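Local atomic coordinates of YesW protein (Bacillus subtilis, PDB entry 2ZUX), a protein that cleaves the backbone of pectic rhamnogalacturonan by endo-type elimination and needs calcium or manganese for activity. Residues Q180-D185 with A270-L275; K306-D311 with M346-D351; H326-A331 with D339-G344; A365-D370 with Y558-H563. One frame throughout, in Å; residues are numbered along the deposited sequence.

Contact 1. Residues Q180-D185 with A270-L275; sequences QFMVYD and AGIAYL. With CA (calcium ion), chain G.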
# COMPACT_ATOMS: atom_id res chain seq x y z
N GLN A 180 -12.56 0.02 1.20
CA GLN A 180 -11.26 -0.03 0.53
C GLN A 180 -11.04 1.36 -0.06
O GLN A 180 -11.74 1.75 -0.99
CB GLN A 180 -11.26 -1.11 -0.56
CG GLN A 180 -11.84 -2.46 -0.13
CD GLN A 180 -11.19 -3.04 1.12
OE1 GLN A 180 -10.02 -2.78 1.43
NE2 GLN A 180 -11.95 -3.85 1.84
N PHE A 181 -10.12 2.13 0.51
CA PHE A 181 -10.01 3.55 0.15
C PHE A 181 -8.80 3.87 -0.69
O PHE A 181 -7.67 3.50 -0.36
CB PHE A 181 -10.14 4.45 1.39
CG PHE A 181 -9.07 4.26 2.44
CD1 PHE A 181 -8.03 5.18 2.56
CD2 PHE A 181 -9.12 3.18 3.33
CE1 PHE A 181 -7.05 5.01 3.54
CE2 PHE A 181 -8.12 3.01 4.30
CZ PHE A 181 -7.10 3.93 4.40
N MET A 182 -9.05 4.55 -1.80
CA MET A 182 -8.01 4.91 -2.76
C MET A 182 -7.68 6.38 -2.63
O MET A 182 -8.56 7.23 -2.68
CB MET A 182 -8.46 4.59 -4.18
CG MET A 182 -8.46 3.10 -4.50
SD MET A 182 -6.83 2.33 -4.33
CE MET A 182 -7.09 1.27 -2.90
N VAL A 183 -6.39 6.66 -2.48
CA VAL A 183 -5.91 8.03 -2.38
C VAL A 183 -4.97 8.27 -3.55
O VAL A 183 -3.95 7.59 -3.67
CB VAL A 183 -5.20 8.29 -1.04
CG1 VAL A 183 -4.77 9.76 -0.94
CG2 VAL A 183 -6.09 7.90 0.14
N TYR A 184 -5.31 9.22 -4.41
CA TYR A 184 -4.52 9.41 -5.62
C TYR A 184 -4.96 10.66 -6.32
O TYR A 184 -6.11 11.07 -6.21
CB TYR A 184 -4.69 8.21 -6.58
CG TYR A 184 -3.41 7.90 -7.34
CD1 TYR A 184 -2.41 7.14 -6.75
CD2 TYR A 184 -3.20 8.40 -8.63
CE1 TYR A 184 -1.23 6.87 -7.43
CE2 TYR A 184 -2.01 8.14 -9.31
CZ TYR A 184 -1.04 7.36 -8.70
OH TYR A 184 0.16 7.09 -9.34
N ASP A 185 -4.03 11.27 -7.06
CA ASP A 185 -4.38 12.37 -7.95
C ASP A 185 -4.96 11.78 -9.23
O ASP A 185 -4.24 11.57 -10.21
CB ASP A 185 -3.16 13.25 -8.24
CG ASP A 185 -3.48 14.42 -9.14
OD1 ASP A 185 -4.67 14.74 -9.33
OD2 ASP A 185 -2.50 15.00 -9.66
N ALA A 270 -9.86 -2.83 -4.24
CA ALA A 270 -9.81 -1.62 -5.04
C ALA A 270 -8.37 -1.36 -5.41
O ALA A 270 -7.45 -1.88 -4.78
CB ALA A 270 -10.40 -0.41 -4.29
N GLY A 271 -8.17 -0.53 -6.43
CA GLY A 271 -6.83 -0.18 -6.85
C GLY A 271 -6.78 1.04 -7.72
O GLY A 271 -7.81 1.54 -8.19
N ILE A 272 -5.56 1.54 -7.92
CA ILE A 272 -5.25 2.53 -8.95
C ILE A 272 -4.43 1.83 -10.02
O ILE A 272 -3.46 1.13 -9.71
CB ILE A 272 -4.45 3.71 -8.38
CG1 ILE A 272 -5.22 4.45 -7.27
CG2 ILE A 272 -4.02 4.66 -9.49
CD1 ILE A 272 -6.51 5.14 -7.70
N ALA A 273 -4.82 2.00 -11.29
CA ALA A 273 -4.15 1.36 -12.42
C ALA A 273 -4.07 2.32 -13.59
O ALA A 273 -5.06 2.99 -13.90
CB ALA A 273 -4.91 0.12 -12.84
N TYR A 274 -2.92 2.38 -14.25
CA TYR A 274 -2.76 3.23 -15.44
C TYR A 274 -3.17 2.43 -16.67
O TYR A 274 -2.33 1.96 -17.45
CB TYR A 274 -1.32 3.74 -15.55
CG TYR A 274 -0.96 4.83 -14.57
CD1 TYR A 274 -0.43 6.05 -15.01
CD2 TYR A 274 -1.16 4.66 -13.19
CE1 TYR A 274 -0.11 7.06 -14.11
CE2 TYR A 274 -0.83 5.67 -12.28
CZ TYR A 274 -0.31 6.86 -12.75
OH TYR A 274 0.01 7.86 -11.86
N LEU A 275 -4.48 2.28 -16.83
CA LEU A 275 -5.05 1.46 -17.91
C LEU A 275 -4.75 2.00 -19.30
O LEU A 275 -4.65 1.22 -20.26
CB LEU A 275 -6.56 1.31 -17.71
CG LEU A 275 -7.01 0.75 -16.36
CD1 LEU A 275 -8.51 0.87 -16.22
CD2 LEU A 275 -6.55 -0.68 -16.17
CA CA G . -6.55 15.87 -8.27
O HOH W 1 -7.84 17.79 -7.46
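Tyr-184 and Ile-272 form the tight part of this buried contact. Ile-272 CG2 lies over the middle of the Tyr-184 ring, 3.8 Å from its centroid and 4° off the ring normal. This is a CH-pi contact. Its CG2 is anti to the backbone N (chi1 -61° for CG1), while CD1, on the other branch, reaches Tyr-184 CB at 3.7 Å. The rim of the same ring is taken by a second tyrosine. Tyr-184 OH and Tyr-274 OH are 2.6 Å apart, each hydroxyl near the plane of the other's ring, and the two side chains cross at about a right angle. Tyr-274 OH is also hydrogen-bonded to Gln-4 O. Strands 182-184 and 268-273 are inner edge strands of successive four-stranded blades of the beta-propeller. The segments 182-184 and 270-273 run 22° apart with axes 7.6 Å from each other, and side chains fill the interval. Met-182 bridges it with a bent chain: SD rests 3.6 Å from Gly-271 CA, and CE is 3.7 Å from Ala-270 O. The 180/270 end is looser. Gln-180 offers just its CB, 3.9 Å from Ala-270 CB, and its amide turns away, with OE1 hydrogen-bonded to Ala-557 N and NE2 to Ala-176 O. Asp-185 takes no part in the packing; its OD1 binds a calcium ion at 2.4 Å, with Asp-187, Asp-189, Lys-191 O, Glu-193 and a water.

Contact 2. Residues K306-D311 with M346-D351; sequences KLWTLD and MAVDHD. With CA (calcium ion), chain K.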
# COMPACT_ATOMS: atom_id res chain seq x y z
N LYS A 306 -17.38 5.51 -16.24
CA LYS A 306 -17.11 4.08 -16.21
C LYS A 306 -16.44 3.64 -17.51
O LYS A 306 -16.89 4.01 -18.60
CB LYS A 306 -18.40 3.30 -15.97
CG LYS A 306 -18.20 1.79 -15.89
CD LYS A 306 -19.47 1.07 -15.48
CE LYS A 306 -20.48 1.01 -16.63
NZ LYS A 306 -21.57 0.06 -16.32
N LEU A 307 -15.37 2.86 -17.41
CA LEU A 307 -14.57 2.47 -18.56
C LEU A 307 -14.87 1.06 -19.06
O LEU A 307 -14.98 0.83 -20.26
CB LEU A 307 -13.08 2.56 -18.24
CG LEU A 307 -12.55 3.89 -17.70
CD1 LEU A 307 -11.08 3.75 -17.39
CD2 LEU A 307 -12.79 5.05 -18.69
N TRP A 308 -14.98 0.12 -18.12
CA TRP A 308 -15.29 -1.27 -18.46
C TRP A 308 -15.72 -2.06 -17.24
O TRP A 308 -15.56 -1.60 -16.11
CB TRP A 308 -14.10 -1.97 -19.15
CG TRP A 308 -12.73 -1.91 -18.51
CD1 TRP A 308 -11.64 -1.25 -19.00
CD2 TRP A 308 -12.26 -2.63 -17.34
NE1 TRP A 308 -10.54 -1.48 -18.21
CE2 TRP A 308 -10.89 -2.31 -17.19
CE3 TRP A 308 -12.86 -3.49 -16.41
CZ2 TRP A 308 -10.11 -2.82 -16.14
CZ3 TRP A 308 -12.07 -3.99 -15.36
CH2 TRP A 308 -10.72 -3.65 -15.24
N THR A 309 -16.28 -3.24 -17.51
CA THR A 309 -16.70 -4.20 -16.50
C THR A 309 -16.21 -5.58 -16.91
O THR A 309 -16.33 -5.96 -18.07
CB THR A 309 -18.24 -4.24 -16.41
OG1 THR A 309 -18.73 -2.95 -16.04
CG2 THR A 309 -18.73 -5.26 -15.38
N LEU A 310 -15.64 -6.33 -15.96
CA LEU A 310 -15.45 -7.77 -16.11
C LEU A 310 -16.39 -8.45 -15.13
O LEU A 310 -16.38 -8.14 -13.94
CB LEU A 310 -14.01 -8.19 -15.84
CG LEU A 310 -13.76 -9.69 -16.01
CD1 LEU A 310 -14.07 -10.17 -17.43
CD2 LEU A 310 -12.33 -10.03 -15.67
N ASP A 311 -17.21 -9.37 -15.64
CA ASP A 311 -18.21 -10.04 -14.84
C ASP A 311 -18.11 -11.54 -15.10
O ASP A 311 -18.38 -12.00 -16.21
CB ASP A 311 -19.59 -9.50 -15.22
CG ASP A 311 -20.74 -10.10 -14.42
OD1 ASP A 311 -20.56 -11.11 -13.70
OD2 ASP A 311 -21.85 -9.54 -14.52
N MET A 346 -5.90 -15.14 -10.98
CA MET A 346 -6.23 -14.70 -12.34
C MET A 346 -5.65 -13.32 -12.63
O MET A 346 -5.14 -12.64 -11.73
CB MET A 346 -7.75 -14.72 -12.55
CG MET A 346 -8.47 -13.58 -11.87
SD MET A 346 -10.24 -13.82 -11.87
CE MET A 346 -10.83 -12.14 -12.12
N ALA A 347 -5.71 -12.92 -13.89
CA ALA A 347 -5.24 -11.60 -14.29
C ALA A 347 -6.21 -11.01 -15.27
O ALA A 347 -6.84 -11.74 -16.06
CB ALA A 347 -3.86 -11.67 -14.88
N VAL A 348 -6.34 -9.68 -15.21
CA VAL A 348 -7.27 -8.93 -16.04
C VAL A 348 -6.46 -7.89 -16.80
O VAL A 348 -5.63 -7.19 -16.22
CB VAL A 348 -8.35 -8.25 -15.17
CG1 VAL A 348 -9.34 -7.43 -16.03
CG2 VAL A 348 -9.09 -9.29 -14.35
N ASP A 349 -6.73 -7.78 -18.10
CA ASP A 349 -6.01 -6.87 -18.98
C ASP A 349 -6.45 -5.43 -18.77
O ASP A 349 -7.46 -5.16 -18.12
CB ASP A 349 -6.23 -7.30 -20.44
CG ASP A 349 -5.06 -6.97 -21.34
OD1 ASP A 349 -4.09 -6.31 -20.92
OD2 ASP A 349 -5.13 -7.39 -22.52
N HIS A 350 -5.70 -4.50 -19.36
CA HIS A 350 -5.94 -3.07 -19.18
C HIS A 350 -7.30 -2.62 -19.72
O HIS A 350 -7.79 -1.56 -19.35
CB HIS A 350 -4.82 -2.27 -19.86
CG HIS A 350 -4.86 -2.35 -21.35
ND1 HIS A 350 -4.11 -3.26 -22.07
CD2 HIS A 350 -5.57 -1.64 -22.26
CE1 HIS A 350 -4.35 -3.10 -23.36
NE2 HIS A 350 -5.24 -2.12 -23.50
N ASP A 351 -7.89 -3.44 -20.60
CA ASP A 351 -9.19 -3.16 -21.19
C ASP A 351 -10.33 -3.95 -20.55
O ASP A 351 -11.46 -3.97 -21.05
CB ASP A 351 -9.15 -3.44 -22.70
CG ASP A 351 -8.86 -4.90 -23.01
OD1 ASP A 351 -8.58 -5.69 -22.08
OD2 ASP A 351 -8.89 -5.25 -24.20
CA CA K . -2.29 -5.07 -21.81
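Trp-308, Leu-310 and Val-348 carry this contact between two neighbouring blades of the beta-propeller. Trp-308 and Leu-310 lie on the outermost strand of one blade, 303-311. Val-348 lies on the third strand of the next, 346-348. Segments 306-311 and 346-348 run at 158° to each other with axes 10.6 Å apart, so side chains span the whole interval. Trp-308 buries the largest area of the three. Its CG sits between the backbone N and the carbonyl carbon (chi1 52°), and from there the indole lies over the Asp-351 carbonyl. Asp-351 C is 3.3 Å above the ring plane and offset toward the rim. Trp-308 NE1 donates to His-350 O at 3.0 Å. The bond is bent, with an angle of 140° at the hydrogen. The indole N-H comes from above the carbonyl plane. At the far end of the indole, CH2 touches Val-348 CG1 at 4.1 Å, and the two side chains meet at a slant. An alanine in place of Trp-308 would take this N-H from His-350 O and would probably open a gap between Val-348 and the Asp-351 backbone. The indole packs against the turn that carries a calcium site. Asp-349 OD1 and His-350 ND1 bind that ion at 2.4 and 2.6 Å, and Asp-334, Asp-336 and Glu-340 complete it. Leu-310 and Val-348 form the apolar half of the contact. They meet tip to tip, with Leu-310 CD2 3.6 Å from Val-348 CG2.

Contact 3. Residues H326-A331 with D339-G344; sequences HNLSIA and DEIIFG. With CA (calcium ion), chain C; CA (calcium ion), chain K; CA (calcium ion), chain L.
The Phe-343 ring meets Leu-328 at a slant, its CD1 4.2 Å from Leu-328 CD2. The two segments form a beta hairpin, the first two strands of a propeller blade. Two other flat groups, the His-326 imidazole and the Glu-340 carboxylate, bind metals. His-326 holds a calcium ion through NE2, and a water on that ion lies in the plane of the ring at its edge. His-362, Asp-364 and Glu-385 also bind this ion. Glu-340 grips another calcium with both oxygens, OE1 at 2.4 Å and OE2 at 2.3 Å, and OE2 bridges to a third. Its chain bends at chi2 (76°), which places CD near the two ions. Glu-340 OE1 is also hydrogen-bonded to Val-333. The hairpin connection is an EF-hand-like DxDxDG loop in which Asp-332, Asp-334, Asp-336 and Lys-338 O share calcium with Glu-340. Two hydrogen-bonded antiparallel pairs hold the strands together. Ser-329 and Ile-342 exchange N-H to O bonds in both directions, and so do Ala-331 and Glu-340, with Glu-340 N 2.8 Å from Ala-331 O. These four residues share one face of the sheet, where Ser-329 OG reaches Thr-368 of the next blade. On the opposite face, Ile-330 and Ile-341, the non-hydrogen-bonded pair, lie side by side, pointing the same way. Ile-330 CD1 touches Ile-341 CG1 at 3.7 Å. Asp-339 OD1 makes a salt bridge to Arg-3, and OD2 accepts from Tyr-274 N. Asp-339 CB packs 3.7 Å from Ile-330 CG2, the side chains crossing at about a right angle.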
# COMPACT_ATOMS: atom_id res chain seq x y z
N HIS A 326 -7.62 -12.00 -0.88
CA HIS A 326 -7.94 -10.81 -0.06
C HIS A 326 -6.97 -9.65 -0.35
O HIS A 326 -6.63 -8.89 0.55
CB HIS A 326 -7.84 -11.10 1.43
CG HIS A 326 -8.54 -12.34 1.88
ND1 HIS A 326 -9.91 -12.44 1.97
CD2 HIS A 326 -8.04 -13.52 2.30
CE1 HIS A 326 -10.23 -13.64 2.43
NE2 HIS A 326 -9.11 -14.31 2.65
N ASN A 327 -6.51 -9.56 -1.59
CA ASN A 327 -5.53 -8.57 -2.02
C ASN A 327 -5.37 -8.69 -3.52
O ASN A 327 -5.85 -9.64 -4.13
CB ASN A 327 -4.18 -8.69 -1.26
CG ASN A 327 -3.87 -10.10 -0.78
OD1 ASN A 327 -3.91 -10.39 0.44
ND2 ASN A 327 -3.56 -10.98 -1.70
N LEU A 328 -4.72 -7.70 -4.12
CA LEU A 328 -4.43 -7.72 -5.55
C LEU A 328 -3.12 -6.97 -5.79
O LEU A 328 -2.59 -6.33 -4.88
CB LEU A 328 -5.59 -7.12 -6.37
CG LEU A 328 -6.20 -5.77 -6.00
CD1 LEU A 328 -5.24 -4.60 -6.19
CD2 LEU A 328 -7.46 -5.53 -6.81
N SER A 329 -2.60 -7.06 -7.01
CA SER A 329 -1.46 -6.25 -7.43
C SER A 329 -1.79 -5.60 -8.76
O SER A 329 -2.70 -6.03 -9.47
CB SER A 329 -0.20 -7.09 -7.61
OG SER A 329 0.10 -7.88 -6.47
N ILE A 330 -1.05 -4.55 -9.09
CA ILE A 330 -1.23 -3.82 -10.34
C ILE A 330 0.14 -3.58 -10.95
O ILE A 330 1.03 -3.04 -10.28
CB ILE A 330 -1.88 -2.43 -10.11
CG1 ILE A 330 -3.15 -2.54 -9.26
CG2 ILE A 330 -2.14 -1.73 -11.44
CD1 ILE A 330 -4.33 -3.13 -9.98
N ALA A 331 0.31 -3.96 -12.21
CA ALA A 331 1.60 -3.81 -12.87
C ALA A 331 1.44 -3.95 -14.36
O ALA A 331 0.54 -4.65 -14.83
CB ALA A 331 2.60 -4.86 -12.36
N ASP A 339 -1.23 -0.77 -17.40
CA ASP A 339 -1.31 -1.66 -16.25
C ASP A 339 -2.36 -2.75 -16.40
O ASP A 339 -3.47 -2.52 -16.87
CB ASP A 339 -1.59 -0.87 -14.97
CG ASP A 339 -0.39 -0.08 -14.50
OD1 ASP A 339 0.75 -0.52 -14.76
OD2 ASP A 339 -0.60 0.98 -13.88
N GLU A 340 -1.96 -3.94 -15.98
CA GLU A 340 -2.85 -5.07 -15.81
C GLU A 340 -3.09 -5.28 -14.32
O GLU A 340 -2.40 -4.70 -13.46
CB GLU A 340 -2.23 -6.31 -16.46
CG GLU A 340 -2.28 -6.29 -18.00
CD GLU A 340 -1.24 -5.37 -18.64
OE1 GLU A 340 -0.06 -5.36 -18.20
OE2 GLU A 340 -1.59 -4.62 -19.60
N ILE A 341 -4.07 -6.12 -14.01
CA ILE A 341 -4.48 -6.38 -12.63
C ILE A 341 -4.21 -7.84 -12.31
O ILE A 341 -4.71 -8.73 -13.00
CB ILE A 341 -5.98 -6.07 -12.44
CG1 ILE A 341 -6.29 -4.60 -12.79
CG2 ILE A 341 -6.42 -6.38 -11.01
CD1 ILE A 341 -7.72 -4.36 -13.24
N ILE A 342 -3.41 -8.08 -11.27
CA ILE A 342 -3.16 -9.43 -10.77
C ILE A 342 -4.16 -9.67 -9.65
O ILE A 342 -4.03 -9.12 -8.55
CB ILE A 342 -1.70 -9.61 -10.28
CG1 ILE A 342 -0.68 -9.30 -11.40
CG2 ILE A 342 -1.48 -11.02 -9.74
CD1 ILE A 342 -0.88 -10.11 -12.67
N PHE A 343 -5.18 -10.46 -9.95
CA PHE A 343 -6.31 -10.66 -9.06
C PHE A 343 -6.21 -12.09 -8.51
O PHE A 343 -6.93 -12.99 -8.93
CB PHE A 343 -7.61 -10.44 -9.84
CG PHE A 343 -8.83 -10.27 -8.97
CD1 PHE A 343 -9.17 -9.01 -8.46
CD2 PHE A 343 -9.66 -11.35 -8.68
CE1 PHE A 343 -10.31 -8.85 -7.66
CE2 PHE A 343 -10.79 -11.18 -7.90
CZ PHE A 343 -11.11 -9.93 -7.38
N GLY A 344 -5.29 -12.29 -7.56
CA GLY A 344 -5.06 -13.62 -7.02
C GLY A 344 -4.54 -14.56 -8.09
O GLY A 344 -3.47 -14.32 -8.66
CA CA C . -8.69 -16.43 2.73
CA CA K . -2.29 -5.07 -21.81
CA CA L . 0.52 -3.88 -19.94
O HOH W 2 -10.74 -16.99 3.17
O HOH W 3 -8.42 -16.44 4.84

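Contact 4. Residues A365-D370 with Y558-H563; sequences ALHTGD and YNQPPH. With CA (calcium ion), chain J; CA (calcium ion), chain D; RAM (alpha-L-rhamnopyranose), chain M.
Gln-560 and Leu-366 make the one direct hydrogen bond between the segments. Leu-366 N donates to Gln-560 OE1 over 3.3 Å, from well above the plane of the amide carbonyl. The other end of the amide is held within its own loop. Gln-560 NE2 donates to Tyr-558 O at 3.0 Å, nearly straight at 168°, with the acceptor in the amide plane. The chain is bent at chi2 (-63°), which swings CD back toward Ala-365. An alanine at Gln-560 would leave Leu-366 N and Tyr-558 O without these partners, and the loop would probably be held less firmly to the strand. A water lies between the backbones, 2.7 Å from Leu-366 O and 2.8 Å from Pro-561 O. Strand 366-369 is the inner edge strand of a propeller blade, and 558-563 is an irregular loop after helix 547-553, running beside it in the same direction. Packing takes over further along. Pro-561 CG lies at the edge of the His-367 ring. The imidazoles of His-367 and His-563 meet rim to rim with planes at 90°, but their nearest atoms are modelled too close for the detail to be trusted. His-563 CB rests 3.4 Å from Thr-368 O and 4.4 Å from Gly-369 CA. Ligands bind at both ends. Asp-370 OD1 and Asn-559 OD1 each bind a separate calcium ion. Tyr-558, a substrate-binding residue, has its OH 3.0 Å from O2 of a bound rhamnose.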
# COMPACT_ATOMS: atom_id res chain seq x y z
N ALA A 365 -2.18 -14.25 0.47
CA ALA A 365 -1.00 -13.40 0.27
C ALA A 365 -0.58 -13.47 -1.19
O ALA A 365 -0.83 -14.48 -1.86
CB ALA A 365 0.14 -13.82 1.20
N LEU A 366 0.09 -12.42 -1.66
CA LEU A 366 0.35 -12.23 -3.08
C LEU A 366 1.50 -11.26 -3.25
O LEU A 366 1.55 -10.22 -2.59
CB LEU A 366 -0.89 -11.61 -3.72
CG LEU A 366 -0.96 -11.43 -5.23
CD1 LEU A 366 -0.96 -12.79 -5.93
CD2 LEU A 366 -2.21 -10.66 -5.58
N HIS A 367 2.43 -11.60 -4.14
CA HIS A 367 3.61 -10.78 -4.42
C HIS A 367 3.87 -10.71 -5.91
O HIS A 367 4.15 -11.73 -6.54
CB HIS A 367 4.81 -11.36 -3.69
CG HIS A 367 4.68 -11.27 -2.21
ND1 HIS A 367 4.10 -12.25 -1.43
CD2 HIS A 367 4.96 -10.24 -1.39
CE1 HIS A 367 4.06 -11.83 -0.18
NE2 HIS A 367 4.57 -10.61 -0.13
N THR A 368 3.78 -9.50 -6.47
CA THR A 368 4.03 -9.27 -7.89
C THR A 368 5.20 -8.30 -8.03
O THR A 368 5.12 -7.16 -7.58
CB THR A 368 2.80 -8.66 -8.58
OG1 THR A 368 1.69 -9.56 -8.45
CG2 THR A 368 3.07 -8.42 -10.05
N GLY A 369 6.28 -8.76 -8.64
CA GLY A 369 7.45 -7.91 -8.84
C GLY A 369 8.43 -8.62 -9.75
O GLY A 369 8.08 -9.61 -10.39
N ASP A 370 9.66 -8.11 -9.81
CA ASP A 370 10.68 -8.83 -10.55
C ASP A 370 11.36 -9.75 -9.56
O ASP A 370 12.34 -9.37 -8.90
CB ASP A 370 11.68 -7.92 -11.26
CG ASP A 370 12.50 -8.68 -12.27
OD1 ASP A 370 12.26 -9.90 -12.40
OD2 ASP A 370 13.36 -8.07 -12.93
N TYR A 558 -6.58 -7.71 3.28
CA TYR A 558 -5.39 -8.15 4.01
C TYR A 558 -4.12 -7.54 3.43
O TYR A 558 -3.53 -8.06 2.48
CB TYR A 558 -5.31 -9.68 4.07
CG TYR A 558 -6.43 -10.33 4.88
CD1 TYR A 558 -7.23 -9.60 5.76
CD2 TYR A 558 -6.69 -11.70 4.75
CE1 TYR A 558 -8.24 -10.22 6.50
CE2 TYR A 558 -7.71 -12.31 5.48
CZ TYR A 558 -8.48 -11.56 6.34
OH TYR A 558 -9.50 -12.12 7.08
N ASN A 559 -3.73 -6.43 4.05
CA ASN A 559 -2.62 -5.58 3.60
C ASN A 559 -1.41 -6.42 3.21
O ASN A 559 -0.97 -7.26 4.00
CB ASN A 559 -2.14 -4.65 4.73
CG ASN A 559 -3.25 -3.85 5.40
OD1 ASN A 559 -4.40 -4.27 5.50
ND2 ASN A 559 -2.86 -2.70 5.94
N GLN A 560 -0.87 -6.15 2.02
CA GLN A 560 0.35 -6.80 1.52
C GLN A 560 1.44 -5.75 1.33
O GLN A 560 1.13 -4.59 1.09
CB GLN A 560 0.08 -7.49 0.19
CG GLN A 560 -0.93 -8.62 0.28
CD GLN A 560 -0.46 -9.75 1.16
OE1 GLN A 560 0.54 -10.41 0.88
NE2 GLN A 560 -1.19 -9.98 2.25
N PRO A 561 2.71 -6.17 1.45
CA PRO A 561 3.82 -5.24 1.28
C PRO A 561 4.02 -4.82 -0.17
O PRO A 561 3.63 -5.54 -1.09
CB PRO A 561 5.03 -6.05 1.76
CG PRO A 561 4.66 -7.48 1.48
CD PRO A 561 3.18 -7.54 1.76
N PRO A 562 4.62 -3.64 -0.38
CA PRO A 562 4.84 -3.15 -1.74
C PRO A 562 6.09 -3.72 -2.40
O PRO A 562 7.03 -4.15 -1.71
CB PRO A 562 4.97 -1.64 -1.54
CG PRO A 562 5.60 -1.52 -0.17
CD PRO A 562 5.08 -2.68 0.64
N HIS A 563 6.09 -3.70 -3.73
CA HIS A 563 7.21 -4.15 -4.54
C HIS A 563 7.56 -3.13 -5.61
O HIS A 563 6.73 -2.31 -5.99
CB HIS A 563 6.85 -5.48 -5.20
CG HIS A 563 6.95 -6.64 -4.27
ND1 HIS A 563 5.87 -7.19 -3.61
CD2 HIS A 563 8.04 -7.34 -3.87
CE1 HIS A 563 6.29 -8.18 -2.84
NE2 HIS A 563 7.60 -8.29 -2.98
CA CA J . 11.76 -11.47 -14.08
CA CA D . -6.73 -3.68 5.46
C1 RAM M . -8.96 -9.24 10.63
C2 RAM M . -8.24 -10.54 10.26
C3 RAM M . -7.30 -10.99 11.39
C4 RAM M . -8.03 -11.05 12.73
C5 RAM M . -8.73 -9.71 13.00
C6 RAM M . -9.57 -9.80 14.27
O1 RAM M . -8.05 -8.16 10.57
O2 RAM M . -9.23 -11.52 10.02
O3 RAM M . -6.73 -12.25 11.09
O4 RAM M . -7.12 -11.39 13.76
O5 RAM M . -9.56 -9.33 11.91
O HOH W 4 2.44 -7.66 -2.39
O HOH W 5 13.24 -9.81 -15.08
O HOH W 6 -7.54 -4.69 7.38
O HOH W 7 -9.00 -3.12 4.97

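Overall arrangement
Along the chain, contact 1 comes first, then contact 2, with contact 3 falling between the two segments of contact 2, and last contact 4. All belong to the beta-propeller. Contacts 1 and 2 each join neighbouring blades, and both use the blade of strands 268-273 to 303-311. Contacts 2 and 3, centres 11 Å apart, share the next blade and one calcium ion; there Val-348 O is probably hydrogen-bonded to Ile-341 N. Contact 3 reaches contact 1 through Asp-339, and contact 4, 9 Å away, through Ser-329. Helix 547-553 packs on inner strands 182-184, 268-273 and 329-331 and on the loop 558-563. The contacts carry calcium sites at propeller loops, and contact 4 also reaches the substrate-binding Tyr-558.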